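Local coordinates for protein NADH:ubiquinone oxidoreductase, Na translocating, F subunit (Porphyromonas gingivalis, PDB 2R6H) that belongs to the ferredoxin-reductase-like flavoproteins, carrying flavin-adenine dinucleotide in a beta-barrel domain joined to a nucleotide-binding domain of Rossmann type, at residues S90-N104 with M168-T181. Residues are numbered along the deposited sequence; the frame is centred on the assembly and turned at random.
Sequences SMANYPAEGNIITLN and MAPLRAQILHLFRT. With FAD (flavin-adenine dinucleotide), chain H.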
ATOM      1  N   SER A  90      -0.344   2.006   7.632  1.00 48.57           N
ATOM      2  CA  SER A  90      -1.696   1.456   7.591  1.00 50.62           C
ATOM      3  C   SER A  90      -1.688  -0.050   7.800  1.00 51.26           C
ATOM      4  O   SER A  90      -0.814  -0.723   7.269  1.00 51.89           O
ATOM      5  CB  SER A  90      -2.332   1.754   6.233  1.00 50.88           C
ATOM      6  OG  SER A  90      -2.705   3.112   6.122  1.00 54.89           O
HETATM    7  N   MSE A  91      -2.653  -0.584   8.554  1.00 50.10           N
HETATM    8  CA  MSE A  91      -2.802  -2.043   8.693  1.00 51.79           C
HETATM    9  C   MSE A  91      -3.311  -2.676   7.417  1.00 51.42           C
HETATM   10  O   MSE A  91      -4.280  -2.213   6.824  1.00 52.14           O
HETATM   11  CB  MSE A  91      -3.769  -2.424   9.808  1.00 53.81           C
HETATM   12  CG  MSE A  91      -3.134  -2.636  11.158  1.00 57.97           C
HETATM   13 SE   MSE A  91      -2.849  -0.954  12.088  1.00 62.69          SE
HETATM   14  CE  MSE A  91      -4.708  -0.433  12.362  1.00 62.80           C
ATOM     15  N   ALA A  92      -2.685  -3.774   7.036  1.00 31.79           N
ATOM     16  CA  ALA A  92      -2.940  -4.396   5.754  1.00 31.65           C
ATOM     17  C   ALA A  92      -3.637  -5.748   5.898  1.00 33.19           C
ATOM     18  O   ALA A  92      -4.063  -6.355   4.905  1.00 33.31           O
ATOM     19  CB  ALA A  92      -1.640  -4.544   4.993  1.00 31.37           C
ATOM     20  N   ASN A  93      -3.751  -6.219   7.133  1.00 62.48           N
ATOM     21  CA  ASN A  93      -4.551  -7.398   7.385  1.00 63.77           C
ATOM     22  C   ASN A  93      -5.864  -6.956   7.986  1.00 63.29           C
ATOM     23  O   ASN A  93      -5.991  -5.834   8.463  1.00 62.51           O
ATOM     24  CB  ASN A  93      -3.830  -8.390   8.301  1.00 65.91           C
ATOM     25  CG  ASN A  93      -4.222  -9.851   8.024  1.00 70.24           C
ATOM     26  OD1 ASN A  93      -5.021 -10.144   7.126  1.00 70.81           O
ATOM     27  ND2 ASN A  93      -3.649 -10.772   8.805  1.00 72.75           N
ATOM     28  N   TYR A  94      -6.851  -7.838   7.938  1.00 53.33           N
ATOM     29  CA  TYR A  94      -8.166  -7.524   8.455  1.00 52.25           C
ATOM     30  C   TYR A  94      -8.206  -7.675   9.965  1.00 52.27           C
ATOM     31  O   TYR A  94      -7.372  -8.365  10.556  1.00 52.95           O
ATOM     32  CB  TYR A  94      -9.243  -8.353   7.746  1.00 53.53           C
ATOM     33  CG  TYR A  94      -9.269  -9.829   8.058  1.00 56.50           C
ATOM     34  CD1 TYR A  94     -10.425 -10.573   7.843  1.00 59.28           C
ATOM     35  CD2 TYR A  94      -8.158 -10.483   8.573  1.00 57.39           C
ATOM     36  CE1 TYR A  94     -10.477 -11.923   8.120  1.00 60.76           C
ATOM     37  CE2 TYR A  94      -8.203 -11.842   8.865  1.00 57.90           C
ATOM     38  CZ  TYR A  94      -9.369 -12.559   8.635  1.00 60.50           C
ATOM     39  OH  TYR A  94      -9.440 -13.913   8.923  1.00 64.68           O
ATOM     40  N   PRO A  95      -9.164  -6.998  10.596  1.00 36.27           N
ATOM     41  CA  PRO A  95      -9.219  -6.853  12.054  1.00 36.51           C
ATOM     42  C   PRO A  95      -9.395  -8.172  12.779  1.00 38.21           C
ATOM     43  O   PRO A  95      -9.238  -8.216  14.002  1.00 39.05           O
ATOM     44  CB  PRO A  95     -10.442  -5.966  12.265  1.00 36.22           C
ATOM     45  CG  PRO A  95     -10.581  -5.235  10.994  1.00 35.15           C
ATOM     46  CD  PRO A  95     -10.208  -6.207   9.934  1.00 35.60           C
ATOM     47  N   ALA A  96      -9.718  -9.225  12.035  1.00 57.60           N
ATOM     48  CA  ALA A  96      -9.931 -10.539  12.632  1.00 60.00           C
ATOM     49  C   ALA A  96      -8.625 -11.154  13.149  1.00 60.77           C
ATOM     50  O   ALA A  96      -8.652 -12.097  13.943  1.00 62.68           O
ATOM     51  CB  ALA A  96     -10.626 -11.474  11.655  1.00 60.48           C
ATOM     52  N   GLU A  97      -7.486 -10.631  12.694  1.00 52.31           N
ATOM     53  CA  GLU A  97      -6.210 -11.021  13.284  1.00 52.70           C
ATOM     54  C   GLU A  97      -5.674  -9.901  14.165  1.00 51.35           C
ATOM     55  O   GLU A  97      -5.296  -8.840  13.680  1.00 49.46           O
ATOM     56  CB  GLU A  97      -5.182 -11.417  12.231  1.00 52.12           C
ATOM     57  CG  GLU A  97      -3.805 -11.652  12.838  1.00 55.16           C
ATOM     58  CD  GLU A  97      -3.815 -12.669  13.987  1.00 63.14           C
ATOM     59  OE1 GLU A  97      -3.431 -12.310  15.136  1.00 64.29           O
ATOM     60  OE2 GLU A  97      -4.203 -13.834  13.738  1.00 67.28           O
ATOM     61  N   GLY A  98      -5.640 -10.164  15.466  1.00 60.78           N
ATOM     62  CA  GLY A  98      -5.374  -9.143  16.456  1.00 60.27           C
ATOM     63  C   GLY A  98      -3.923  -8.871  16.792  1.00 59.76           C
ATOM     64  O   GLY A  98      -3.564  -7.716  16.996  1.00 58.88           O
ATOM     65  N   ASN A  99      -3.081  -9.896  16.878  1.00 62.09           N
ATOM     66  CA  ASN A  99      -1.709  -9.615  17.302  1.00 61.59           C
ATOM     67  C   ASN A  99      -0.590  -9.947  16.324  1.00 60.62           C
ATOM     68  O   ASN A  99       0.588  -9.853  16.661  1.00 60.58           O
ATOM     69  CB  ASN A  99      -1.414 -10.069  18.756  1.00 63.47           C
ATOM     70  CG  ASN A  99      -1.169 -11.565  18.900  1.00 65.68           C
ATOM     71  OD1 ASN A  99      -0.332 -12.153  18.212  1.00 65.87           O
ATOM     72  ND2 ASN A  99      -1.869 -12.178  19.851  1.00 66.48           N
ATOM     73  N   ILE A 100      -0.964 -10.316  15.108  1.00 51.31           N
ATOM     74  CA  ILE A 100      -0.016 -10.320  13.999  1.00 50.20           C
ATOM     75  C   ILE A 100      -0.425  -9.194  13.069  1.00 48.23           C
ATOM     76  O   ILE A 100      -1.350  -9.336  12.277  1.00 47.43           O
ATOM     77  CB  ILE A 100      -0.013 -11.645  13.195  1.00 51.55           C
ATOM     78  CG1 ILE A 100       0.012 -12.872  14.120  1.00 52.92           C
ATOM     79  CG2 ILE A 100       1.169 -11.670  12.228  1.00 52.25           C
ATOM     80  CD1 ILE A 100       1.347 -13.557  14.187  1.00 50.46           C
ATOM     81  N   ILE A 101       0.257  -8.065  13.190  1.00 41.91           N
ATOM     82  CA  ILE A 101      -0.045  -6.904  12.364  1.00 40.63           C
ATOM     83  C   ILE A 101       0.822  -6.907  11.118  1.00 40.17           C
ATOM     84  O   ILE A 101       2.037  -7.019  11.206  1.00 41.37           O
ATOM     85  CB  ILE A 101       0.174  -5.589  13.131  1.00 39.50           C
ATOM     86  CG1 ILE A 101      -0.722  -5.558  14.366  1.00 41.26           C
ATOM     87  CG2 ILE A 101      -0.104  -4.401  12.238  1.00 36.00           C
ATOM     88  CD1 ILE A 101      -2.099  -6.125  14.104  1.00 41.27           C
ATOM     89  N   THR A 102       0.197  -6.791   9.956  1.00 47.63           N
ATOM     90  CA  THR A 102       0.947  -6.747   8.708  1.00 46.87           C
ATOM     91  C   THR A 102       1.023  -5.316   8.167  1.00 45.05           C
ATOM     92  O   THR A 102       0.022  -4.617   8.131  1.00 45.08           O
ATOM     93  CB  THR A 102       0.314  -7.673   7.658  1.00 47.27           C
ATOM     94  OG1 THR A 102       0.313  -9.017   8.145  1.00 50.00           O
ATOM     95  CG2 THR A 102       1.101  -7.633   6.393  1.00 48.44           C
ATOM     96  N   LEU A 103       2.204  -4.877   7.752  1.00 32.78           N
ATOM     97  CA  LEU A 103       2.309  -3.580   7.092  1.00 31.45           C
ATOM     98  C   LEU A 103       2.943  -3.660   5.681  1.00 30.71           C
ATOM     99  O   LEU A 103       3.589  -4.652   5.329  1.00 31.71           O
ATOM    100  CB  LEU A 103       3.052  -2.579   7.989  1.00 31.61           C
ATOM    101  CG  LEU A 103       2.521  -2.436   9.423  1.00 32.72           C
ATOM    102  CD1 LEU A 103       3.337  -1.434  10.207  1.00 33.84           C
ATOM    103  CD2 LEU A 103       1.082  -2.016   9.434  1.00 32.55           C
ATOM    104  N   ASN A 104       2.725  -2.628   4.869  1.00 31.44           N
ATOM    105  CA  ASN A 104       3.389  -2.510   3.580  1.00 29.85           C
ATOM    106  C   ASN A 104       4.202  -1.242   3.561  1.00 29.21           C
ATOM    107  O   ASN A 104       3.636  -0.160   3.573  1.00 29.65           O
ATOM    108  CB  ASN A 104       2.373  -2.417   2.454  1.00 29.30           C
ATOM    109  CG  ASN A 104       1.614  -3.681   2.260  1.00 30.77           C
ATOM    110  OD1 ASN A 104       1.893  -4.696   2.905  1.00 32.64           O
ATOM    111  ND2 ASN A 104       0.635  -3.642   1.367  1.00 29.03           N
HETATM  112  N   MSE A 168      -1.779  -0.344  -1.187  1.00 46.48           N
HETATM  113  CA  MSE A 168      -2.413  -1.653  -1.092  1.00 48.02           C
HETATM  114  C   MSE A 168      -2.943  -1.908   0.316  1.00 48.60           C
HETATM  115  O   MSE A 168      -3.904  -2.655   0.501  1.00 49.90           O
HETATM  116  CB  MSE A 168      -1.429  -2.754  -1.491  1.00 49.03           C
HETATM  117  CG  MSE A 168      -1.833  -3.525  -2.738  1.00 52.29           C
HETATM  118 SE   MSE A 168      -3.233  -4.837  -2.391  1.00 57.55          SE
HETATM  119  CE  MSE A 168      -3.382  -5.600  -4.179  1.00 54.98           C
ATOM    120  N   ALA A 169      -2.311  -1.282   1.302  1.00 56.85           N
ATOM    121  CA  ALA A 169      -2.427  -1.724   2.687  1.00 56.99           C
ATOM    122  C   ALA A 169      -3.849  -1.541   3.207  1.00 56.74           C
ATOM    123  O   ALA A 169      -4.475  -2.491   3.678  1.00 58.82           O
ATOM    124  CB  ALA A 169      -1.438  -0.975   3.568  1.00 57.60           C
ATOM    125  N   PRO A 170      -4.353  -0.315   3.117  1.00 37.19           N
ATOM    126  CA  PRO A 170      -5.674   0.016   3.662  1.00 36.63           C
ATOM    127  C   PRO A 170      -6.793  -0.684   2.898  1.00 35.27           C
ATOM    128  O   PRO A 170      -7.704  -1.239   3.512  1.00 35.96           O
ATOM    129  CB  PRO A 170      -5.763   1.530   3.455  1.00 37.24           C
ATOM    130  CG  PRO A 170      -4.349   1.990   3.478  1.00 38.11           C
ATOM    131  CD  PRO A 170      -3.549   0.888   2.845  1.00 37.03           C
ATOM    132  N   LEU A 171      -6.719  -0.652   1.571  1.00 29.84           N
ATOM    133  CA  LEU A 171      -7.720  -1.302   0.733  1.00 28.28           C
ATOM    134  C   LEU A 171      -7.830  -2.789   1.057  1.00 28.23           C
ATOM    135  O   LEU A 171      -8.923  -3.305   1.289  1.00 29.82           O
ATOM    136  CB  LEU A 171      -7.385  -1.110  -0.747  1.00 27.54           C
ATOM    137  CG  LEU A 171      -7.589   0.297  -1.311  1.00 26.33           C
ATOM    138  CD1 LEU A 171      -7.585   1.330  -0.194  1.00 25.91           C
ATOM    139  CD2 LEU A 171      -6.526   0.620  -2.350  1.00 26.95           C
ATOM    140  N   ARG A 172      -6.690  -3.472   1.071  1.00 30.69           N
ATOM    141  CA  ARG A 172      -6.663  -4.911   1.303  1.00 31.81           C
ATOM    142  C   ARG A 172      -7.276  -5.264   2.654  1.00 33.25           C
ATOM    143  O   ARG A 172      -7.979  -6.266   2.784  1.00 35.46           O
ATOM    144  CB  ARG A 172      -5.228  -5.440   1.223  1.00 31.43           C
ATOM    145  CG  ARG A 172      -5.055  -6.849   1.764  1.00 32.72           C
ATOM    146  CD  ARG A 172      -3.653  -7.373   1.500  1.00 33.96           C
ATOM    147  NE  ARG A 172      -3.545  -8.804   1.768  1.00 34.98           N
ATOM    148  CZ  ARG A 172      -3.124  -9.318   2.919  1.00 35.71           C
ATOM    149  NH1 ARG A 172      -2.769  -8.518   3.916  1.00 37.31           N
ATOM    150  NH2 ARG A 172      -3.056 -10.633   3.075  1.00 35.70           N
ATOM    151  N   ALA A 173      -7.005  -4.435   3.656  1.00 34.32           N
ATOM    152  CA  ALA A 173      -7.599  -4.609   4.976  1.00 34.88           C
ATOM    153  C   ALA A 173      -9.117  -4.484   4.919  1.00 35.26           C
ATOM    154  O   ALA A 173      -9.838  -5.294   5.503  1.00 36.88           O
ATOM    155  CB  ALA A 173      -7.017  -3.600   5.956  1.00 34.89           C
ATOM    156  N   GLN A 174      -9.596  -3.466   4.212  1.00 38.47           N
ATOM    157  CA  GLN A 174     -11.033  -3.270   4.025  1.00 39.29           C
ATOM    158  C   GLN A 174     -11.657  -4.396   3.184  1.00 40.10           C
ATOM    159  O   GLN A 174     -12.690  -4.963   3.563  1.00 42.24           O
ATOM    160  CB  GLN A 174     -11.330  -1.898   3.419  1.00 38.76           C
ATOM    161  CG  GLN A 174     -11.168  -0.746   4.392  1.00 39.27           C
ATOM    162  CD  GLN A 174     -11.559   0.592   3.777  1.00 40.42           C
ATOM    163  OE1 GLN A 174     -11.991   0.652   2.633  1.00 41.55           O
ATOM    164  NE2 GLN A 174     -11.413   1.667   4.541  1.00 43.40           N
ATOM    165  N   ILE A 175     -11.020  -4.742   2.066  1.00 26.37           N
ATOM    166  CA  ILE A 175     -11.539  -5.799   1.199  1.00 26.73           C
ATOM    167  C   ILE A 175     -11.530  -7.160   1.875  1.00 27.62           C
ATOM    168  O   ILE A 175     -12.478  -7.918   1.754  1.00 29.74           O
ATOM    169  CB  ILE A 175     -10.816  -5.853  -0.148  1.00 25.73           C
ATOM    170  CG1 ILE A 175     -11.260  -4.670  -0.999  1.00 25.52           C
ATOM    171  CG2 ILE A 175     -11.152  -7.133  -0.873  1.00 27.67           C
ATOM    172  CD1 ILE A 175     -10.205  -4.154  -1.922  1.00 21.74           C
ATOM    173  N   LEU A 176     -10.467  -7.468   2.601  1.00 27.68           N
ATOM    174  CA  LEU A 176     -10.436  -8.699   3.379  1.00 28.48           C
ATOM    175  C   LEU A 176     -11.539  -8.689   4.432  1.00 28.67           C
ATOM    176  O   LEU A 176     -12.181  -9.699   4.684  1.00 30.26           O
ATOM    177  CB  LEU A 176      -9.064  -8.901   4.023  1.00 27.76           C
ATOM    178  CG  LEU A 176      -8.060  -9.402   2.991  1.00 28.32           C
ATOM    179  CD1 LEU A 176      -6.670  -9.471   3.559  1.00 30.36           C
ATOM    180  CD2 LEU A 176      -8.490 -10.757   2.502  1.00 31.84           C
ATOM    181  N   HIS A 177     -11.777  -7.541   5.042  1.00 34.83           N
ATOM    182  CA  HIS A 177     -12.793  -7.503   6.065  1.00 35.99           C
ATOM    183  C   HIS A 177     -14.149  -7.727   5.428  1.00 36.52           C
ATOM    184  O   HIS A 177     -14.951  -8.528   5.908  1.00 37.30           O
ATOM    185  CB  HIS A 177     -12.773  -6.171   6.791  1.00 36.36           C
ATOM    186  CG  HIS A 177     -13.864  -6.027   7.794  1.00 37.89           C
ATOM    187  ND1 HIS A 177     -13.741  -6.481   9.097  1.00 36.15           N
ATOM    188  CD2 HIS A 177     -15.108  -5.503   7.701  1.00 38.61           C
ATOM    189  CE1 HIS A 177     -14.858  -6.235   9.746  1.00 39.63           C
ATOM    190  NE2 HIS A 177     -15.708  -5.639   8.921  1.00 38.62           N
ATOM    191  N   LEU A 178     -14.390  -7.012   4.332  1.00 28.60           N
ATOM    192  CA  LEU A 178     -15.643  -7.114   3.603  1.00 30.18           C
ATOM    193  C   LEU A 178     -16.013  -8.530   3.188  1.00 32.23           C
ATOM    194  O   LEU A 178     -17.186  -8.875   3.167  1.00 33.68           O
ATOM    195  CB  LEU A 178     -15.600  -6.233   2.367  1.00 28.46           C
ATOM    196  CG  LEU A 178     -15.736  -4.731   2.606  1.00 27.25           C
ATOM    197  CD1 LEU A 178     -15.337  -3.980   1.335  1.00 28.75           C
ATOM    198  CD2 LEU A 178     -17.145  -4.390   3.021  1.00 26.54           C
ATOM    199  N   PHE A 179     -15.021  -9.351   2.863  1.00 30.62           N
ATOM    200  CA  PHE A 179     -15.292 -10.664   2.272  1.00 33.63           C
ATOM    201  C   PHE A 179     -14.917 -11.866   3.139  1.00 35.84           C
ATOM    202  O   PHE A 179     -15.588 -12.897   3.088  1.00 38.66           O
ATOM    203  CB  PHE A 179     -14.672 -10.782   0.867  1.00 33.36           C
ATOM    204  CG  PHE A 179     -15.384  -9.969  -0.164  1.00 31.45           C
ATOM    205  CD1 PHE A 179     -16.653 -10.325  -0.587  1.00 34.86           C
ATOM    206  CD2 PHE A 179     -14.802  -8.842  -0.700  1.00 30.99           C
ATOM    207  CE1 PHE A 179     -17.331  -9.571  -1.533  1.00 35.61           C
ATOM    208  CE2 PHE A 179     -15.466  -8.089  -1.654  1.00 32.71           C
ATOM    209  CZ  PHE A 179     -16.735  -8.452  -2.071  1.00 33.38           C
ATOM    210  N   ARG A 180     -13.854 -11.754   3.925  1.00 49.31           N
ATOM    211  CA  ARG A 180     -13.475 -12.869   4.794  1.00 52.11           C
ATOM    212  C   ARG A 180     -14.296 -12.918   6.089  1.00 52.72           C
ATOM    213  O   ARG A 180     -14.659 -14.000   6.552  1.00 55.39           O
ATOM    214  CB  ARG A 180     -11.973 -12.884   5.093  1.00 51.98           C
ATOM    215  CG  ARG A 180     -11.097 -13.458   3.977  1.00 55.64           C
ATOM    216  CD  ARG A 180     -10.013 -14.339   4.596  1.00 67.37           C
ATOM    217  NE  ARG A 180      -8.686 -14.153   4.001  1.00 74.17           N
ATOM    218  CZ  ARG A 180      -7.539 -14.486   4.603  1.00 77.51           C
ATOM    219  NH1 ARG A 180      -7.551 -15.017   5.826  1.00 79.26           N
ATOM    220  NH2 ARG A 180      -6.375 -14.280   3.987  1.00 76.87           N
ATOM    221  N   THR A 181     -14.601 -11.760   6.668  1.00 37.35           N
ATOM    222  CA  THR A 181     -15.407 -11.757   7.887  1.00 38.10           C
ATOM    223  C   THR A 181     -16.867 -11.356   7.686  1.00 38.54           C
ATOM    224  O   THR A 181     -17.763 -12.064   8.145  1.00 41.37           O
ATOM    225  CB  THR A 181     -14.761 -11.001   9.088  1.00 36.54           C
ATOM    226  OG1 THR A 181     -14.712  -9.604   8.821  1.00 35.51           O
ATOM    227  CG2 THR A 181     -13.374 -11.502   9.338  1.00 35.98           C
TER
HETATM  228  PA  FAD H   1      10.889  11.000   5.280  1.00 65.31           P
HETATM  229  O1A FAD H   1       9.594  11.524   5.890  1.00 65.82           O
HETATM  230  O2A FAD H   1      12.143  11.301   6.106  1.00 63.78           O
HETATM  231  O5B FAD H   1      11.083  11.572   3.771  1.00 69.93           O
HETATM  232  C5B FAD H   1      10.169  11.220   2.743  1.00 73.91           C
HETATM  233  C4B FAD H   1      10.790  11.472   1.373  1.00 77.06           C
HETATM  234  O4B FAD H   1      11.123  12.841   1.243  1.00 79.15           O
HETATM  235  C3B FAD H   1      12.068  10.675   1.168  1.00 77.72           C
HETATM  236  O3B FAD H   1      11.995  10.024  -0.076  1.00 79.49           O
HETATM  237  C2B FAD H   1      13.185  11.696   1.136  1.00 78.41           C
HETATM  238  O2B FAD H   1      14.146  11.340   0.168  1.00 76.11           O
HETATM  239  C1B FAD H   1      12.448  12.974   0.745  1.00 82.28           C
HETATM  240  N9A FAD H   1      13.101  14.229   1.214  1.00 84.71           N
HETATM  241  C8A FAD H   1      13.557  14.538   2.479  1.00 84.99           C
HETATM  242  N7A FAD H   1      14.075  15.794   2.459  1.00 85.46           N
HETATM  243  C5A FAD H   1      13.957  16.298   1.200  1.00 85.27           C
HETATM  244  C6A FAD H   1      14.317  17.522   0.617  1.00 83.85           C
HETATM  245  N6A FAD H   1      14.982  18.440   1.319  1.00 83.81           N
HETATM  246  N1A FAD H   1      14.058  17.749  -0.729  1.00 84.26           N
HETATM  247  C2A FAD H   1      13.447  16.770  -1.499  1.00 84.83           C
HETATM  248  N3A FAD H   1      13.092  15.560  -0.920  1.00 85.05           N
HETATM  249  C4A FAD H   1      13.344  15.324   0.406  1.00 85.45           C
HETATM  250  N1  FAD H   1       3.515   4.645   3.942  1.00 32.54           N
HETATM  251  C2  FAD H   1       3.652   3.318   3.631  1.00 32.10           C
HETATM  252  O2  FAD H   1       4.652   2.968   3.019  1.00 32.25           O
HETATM  253  N3  FAD H   1       2.672   2.410   4.007  1.00 30.99           N
HETATM  254  C4  FAD H   1       1.541   2.821   4.707  1.00 31.77           C
HETATM  255  O4  FAD H   1       0.635   2.052   5.071  1.00 31.42           O
HETATM  256  C4X FAD H   1       1.418   4.165   5.016  1.00 31.92           C
HETATM  257  N5  FAD H   1       0.303   4.581   5.709  1.00 32.45           N
HETATM  258  C5X FAD H   1       0.174   5.924   6.006  1.00 31.73           C
HETATM  259  C6  FAD H   1      -0.961   6.340   6.694  1.00 32.49           C
HETATM  260  C7  FAD H   1      -1.132   7.679   7.024  1.00 32.48           C
HETATM  261  C7M FAD H   1      -2.372   8.084   7.775  1.00 32.12           C
HETATM  262  C8  FAD H   1      -0.151   8.601   6.651  1.00 31.52           C
HETATM  263  C8M FAD H   1      -0.311  10.049   6.985  1.00 31.63           C
HETATM  264  C9  FAD H   1       0.978   8.179   5.960  1.00 31.33           C
HETATM  265  C9A FAD H   1       1.153   6.842   5.632  1.00 31.03           C
HETATM  266  N10 FAD H   1       2.274   6.413   4.939  1.00 31.60           N
HETATM  267  C10 FAD H   1       2.402   5.078   4.630  1.00 31.72           C
HETATM  268  C1' FAD H   1       3.456   7.300   4.684  1.00 33.86           C
HETATM  269  C2' FAD H   1       4.460   7.089   5.805  1.00 37.56           C
HETATM  270  O2' FAD H   1       3.867   7.470   7.023  1.00 38.71           O
HETATM  271  C3' FAD H   1       5.736   7.898   5.605  1.00 41.60           C
HETATM  272  O3' FAD H   1       5.448   9.207   5.169  1.00 42.85           O
HETATM  273  C4' FAD H   1       6.646   7.180   4.627  1.00 44.24           C
HETATM  274  O4' FAD H   1       7.090   6.019   5.277  1.00 48.87           O
HETATM  275  C5' FAD H   1       7.859   8.022   4.276  1.00 46.07           C
HETATM  276  O5' FAD H   1       8.358   8.590   5.464  1.00 49.50           O
HETATM  277  P   FAD H   1       9.910   8.411   5.847  1.00 52.59           P
HETATM  278  O1P FAD H   1      10.136   8.765   7.298  1.00 52.07           O
HETATM  279  O2P FAD H   1      10.364   7.013   5.514  1.00 54.56           O
HETATM  280  O3P FAD H   1      10.672   9.443   4.901  1.00 58.04           O
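Arg172, on helix 168-181, lays its extended chain alongside the carbonyl oxygen of Ala92. With CG anti to the backbone N (chi1 166°), CB lies 4.0 Å from Ala92 O, CG closes to 3.3 Å from it, and CD and NE continue past. The last torsion sets the guanidinium across the chain, and NH1 comes 2.7 Å from Ala92 O in a weak, strongly bent hydrogen bond (122° at the hydrogen). NH2 forms a salt bridge with Asp205, the stronger polar partner, Tyr202 adds a cation-pi contact, and Leu176 CD1 sits over the centre of one guanidinium face; together these probably limit the group's rotation. Closer to the flavin the small side chains of Ala92 and Ala169 meet at CB, and Ala92 CA directs its hydrogen at Ala169 O (CA to O 3.2 Å, 163° at the hydrogen). Pro170 CG rests on the side chain of Ser90. At the other end of the helix Tyr94 CB packs on Leu176 CB at 3.8 Å. Tyr94 CG lies between the backbone N and the carbonyl carbon, which turns the ring toward Arg180 CB, with Ala96 CB above one face, toward the rim. Pro95 CD approaches ND1 of the His177 ring. Ser90 N donates to FAD O4 (2.7 Å), and Asn104 O accepts from FAD N3 (2.8 Å); these two bonds hold the pyrimidine edge of the flavin beside the seam between the FAD-binding beta-barrel and the first helix of the Rossmann-type domain in the ferredoxin-reductase fold.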